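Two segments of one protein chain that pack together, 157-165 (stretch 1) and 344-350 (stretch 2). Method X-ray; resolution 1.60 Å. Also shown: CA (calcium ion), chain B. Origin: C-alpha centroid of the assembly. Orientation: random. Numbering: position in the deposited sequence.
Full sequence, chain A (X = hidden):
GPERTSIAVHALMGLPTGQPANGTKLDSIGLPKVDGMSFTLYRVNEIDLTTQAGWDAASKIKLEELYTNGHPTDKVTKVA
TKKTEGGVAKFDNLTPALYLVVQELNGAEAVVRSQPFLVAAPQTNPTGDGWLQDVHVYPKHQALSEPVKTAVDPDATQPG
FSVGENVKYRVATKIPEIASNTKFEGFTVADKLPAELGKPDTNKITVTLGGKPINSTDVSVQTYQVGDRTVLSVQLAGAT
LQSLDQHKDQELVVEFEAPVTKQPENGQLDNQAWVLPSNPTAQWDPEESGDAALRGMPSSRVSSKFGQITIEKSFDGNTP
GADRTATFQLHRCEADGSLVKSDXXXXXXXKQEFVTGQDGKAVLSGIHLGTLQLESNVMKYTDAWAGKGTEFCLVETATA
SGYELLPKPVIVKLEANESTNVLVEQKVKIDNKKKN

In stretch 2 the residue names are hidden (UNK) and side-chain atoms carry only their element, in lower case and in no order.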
# COMPACT_ATOMS: atom_id res chain seq x y z
N THR A 157 -22.79 2.02 13.99
CA THR A 157 -24.14 1.48 14.07
C THR A 157 -24.12 -0.04 14.02
O THR A 157 -24.85 -0.69 14.74
CB THR A 157 -24.99 2.02 12.97
OG1 THR A 157 -24.97 3.46 13.07
CG2 THR A 157 -26.43 1.55 13.16
N GLN A 158 -23.29 -0.58 13.16
CA GLN A 158 -23.03 -2.03 13.17
C GLN A 158 -21.52 -2.27 13.27
O GLN A 158 -20.75 -1.68 12.53
CB GLN A 158 -23.58 -2.68 11.92
CG GLN A 158 -23.30 -4.21 11.86
CD GLN A 158 -24.10 -4.89 10.75
OE1 GLN A 158 -25.32 -5.08 10.89
NE2 GLN A 158 -23.42 -5.29 9.68
N PRO A 159 -21.10 -3.18 14.14
CA PRO A 159 -19.66 -3.39 14.23
C PRO A 159 -19.02 -3.79 12.91
O PRO A 159 -19.57 -4.58 12.16
CB PRO A 159 -19.55 -4.55 15.22
CG PRO A 159 -20.74 -4.36 16.07
CD PRO A 159 -21.84 -3.84 15.22
N GLY A 160 -17.82 -3.28 12.68
CA GLY A 160 -17.08 -3.66 11.51
C GLY A 160 -17.57 -3.05 10.24
O GLY A 160 -18.41 -2.08 10.24
N PHE A 161 -17.11 -3.65 9.13
CA PHE A 161 -17.47 -3.20 7.79
C PHE A 161 -17.77 -4.41 6.95
O PHE A 161 -17.12 -4.73 5.96
CB PHE A 161 -16.42 -2.28 7.14
CG PHE A 161 -15.00 -2.55 7.55
CD1 PHE A 161 -14.21 -3.46 6.86
CD2 PHE A 161 -14.42 -1.84 8.60
CE1 PHE A 161 -12.90 -3.68 7.23
CE2 PHE A 161 -13.11 -2.07 8.95
CZ PHE A 161 -12.37 -3.03 8.29
N SER A 162 -18.84 -5.10 7.35
CA SER A 162 -19.36 -6.20 6.55
C SER A 162 -19.83 -5.66 5.17
O SER A 162 -20.05 -4.43 4.98
CB SER A 162 -20.53 -6.83 7.29
OG SER A 162 -20.13 -7.64 8.37
N VAL A 163 -19.98 -6.53 4.22
CA VAL A 163 -20.48 -6.16 2.91
C VAL A 163 -21.76 -5.34 3.09
O VAL A 163 -22.67 -5.72 3.82
CB VAL A 163 -20.75 -7.44 2.02
CG1 VAL A 163 -21.50 -7.06 0.72
CG2 VAL A 163 -19.41 -8.13 1.73
N GLY A 164 -21.80 -4.18 2.47
CA GLY A 164 -22.94 -3.31 2.52
C GLY A 164 -22.68 -2.07 3.35
O GLY A 164 -23.49 -1.14 3.34
N GLU A 165 -21.56 -2.07 4.05
CA GLU A 165 -21.11 -0.90 4.79
C GLU A 165 -19.78 -0.37 4.19
O GLU A 165 -19.19 -0.95 3.29
CB GLU A 165 -20.84 -1.31 6.24
CG GLU A 165 -22.09 -1.80 7.00
CD GLU A 165 -22.11 -1.32 8.45
OE1 GLU A 165 -21.14 -1.54 9.18
OE2 GLU A 165 -23.12 -0.73 8.85
N UNK A 344 -29.29 -5.73 17.73
CA UNK A 344 -30.03 -5.57 16.48
C UNK A 344 -29.73 -6.71 15.51
O UNK A 344 -28.67 -7.34 15.59
c UNK A 344 -28.05 -4.27 16.37
c UNK A 344 -29.46 -4.27 15.91
c UNK A 344 -28.09 -4.86 17.77
N UNK A 345 -30.63 -6.97 14.59
CA UNK A 345 -30.30 -7.90 13.54
C UNK A 345 -29.11 -7.38 12.76
O UNK A 345 -28.94 -6.14 12.61
c UNK A 345 -32.62 -7.37 13.52
c UNK A 345 -31.97 -6.38 14.38
c UNK A 345 -31.54 -7.90 12.65
N UNK A 346 -28.28 -8.30 12.33
CA UNK A 346 -27.09 -7.95 11.57
C UNK A 346 -27.48 -7.84 10.12
O UNK A 346 -28.16 -8.71 9.58
c UNK A 346 -24.81 -8.81 10.82
c UNK A 346 -25.96 -8.97 11.84
c UNK A 346 -25.51 -8.79 13.28
c UNK A 346 -24.63 -9.91 13.83
N UNK A 347 -27.04 -6.75 9.49
CA UNK A 347 -27.31 -6.50 8.08
C UNK A 347 -26.13 -6.94 7.22
O UNK A 347 -24.98 -6.64 7.53
o UNK A 347 -27.92 -4.72 6.55
c UNK A 347 -27.62 -5.00 7.88
N UNK A 348 -26.41 -7.65 6.14
CA UNK A 348 -25.38 -8.08 5.18
C UNK A 348 -25.88 -7.75 3.79
O UNK A 348 -26.91 -8.25 3.34
c UNK A 348 -24.72 -10.14 6.58
c UNK A 348 -23.34 -9.53 7.04
c UNK A 348 -24.67 -11.69 6.66
c UNK A 348 -25.08 -9.60 5.22
N UNK A 349 -25.10 -6.93 3.10
CA UNK A 349 -25.45 -6.40 1.80
C UNK A 349 -26.89 -5.86 1.76
O UNK A 349 -27.63 -6.16 0.83
o UNK A 349 -24.76 -5.72 -0.76
c UNK A 349 -24.90 -6.93 -0.61
o UNK A 349 -24.81 -7.71 -1.57
c UNK A 349 -25.22 -7.49 0.74
N UNK A 350 -27.26 -5.08 2.79
CA UNK A 350 -28.59 -4.48 2.89
C UNK A 350 -29.73 -5.43 3.21
O UNK A 350 -30.91 -5.04 3.09
CA CA B . -19.71 -0.29 10.89
O HOH W 1 -26.63 -4.64 13.21
O HOH W 2 -22.18 0.56 10.84
O HOH W 3 -23.61 -4.70 6.16
O HOH W 4 -19.40 1.00 8.61

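Position 344 carries three side-chain carbons that close a ring onto the backbone nitrogen. The CA-to-CB bond points toward stretch 1, but the nearest ring carbon, the one between the other two, stays 5.1 Å from O of Thr 157. A ring of this kind identifies Pro 344.

Position 345 repeats the pattern, again with three carbons returning to the backbone nitrogen, but here the CA-to-CB bond points away from stretch 1. What this position offers is its carbonyl: a water donates to its O (2.8 Å) and to OE1 of Gln 158 (2.7 Å), bridging the two. The closed ring makes it Pro 345.

At position 346 there are four carbons, forked at the first, with one arm two carbons long. The shorter arm lies 3.8 Å from OE1 of Gln 158, and the CA of 346 is 3.4 Å from the same oxygen. Forking at CB with unequal all-carbon arms gives Ile 346; the arm near Gln 158 is CG2.

Position 347 has one carbon followed by one oxygen. Its CB is 3.8 Å from OE1 of Gln 158, while its backbone does the bonding: N of 347 donates to OE1 of Gln 158 (2.8 Å), and NE2 of Gln 158 donates to O of 347 (3.0 Å). The short hydroxyl-bearing side chain is Ser 347.

Four carbons forked at the second mark position 348. The CA-to-CB bond points sideways, but the end of the chain comes nearer, one terminal carbon reaching 3.9 Å from CB of Ser 162. This is Leu 348, and that carbon is CD2.

Position 349 bears two carbons, the second holding two oxygens. That carboxylate carbon lies 3.7 Å from CG1 of Val 163, and N of 349 donates to O of Val 163 (2.8 Å). The short acid is Asp 349.

Position 350 has no side-chain atoms, hence Gly 350; its phi of 71° suits glycine.

The contact rests on three hydrogen bonds, all using backbone atoms of stretch 2. The extended side chain of Gln 158 presents its amide to both N and O of Ser 347, nearly linearly. Further along, the type II turn from Ser 162 to Glu 165 presents the carbonyl of Val 163 to Asp 349, and a water donates to both O of Val 163 and O of Ser 347 (2.7 Å each). Close approach depends on Gly 164, whose CA is 4.0 Å from CA of Asp 349: a CB there would clash with that atom.

Stretch 2 344-350: PPISLDG
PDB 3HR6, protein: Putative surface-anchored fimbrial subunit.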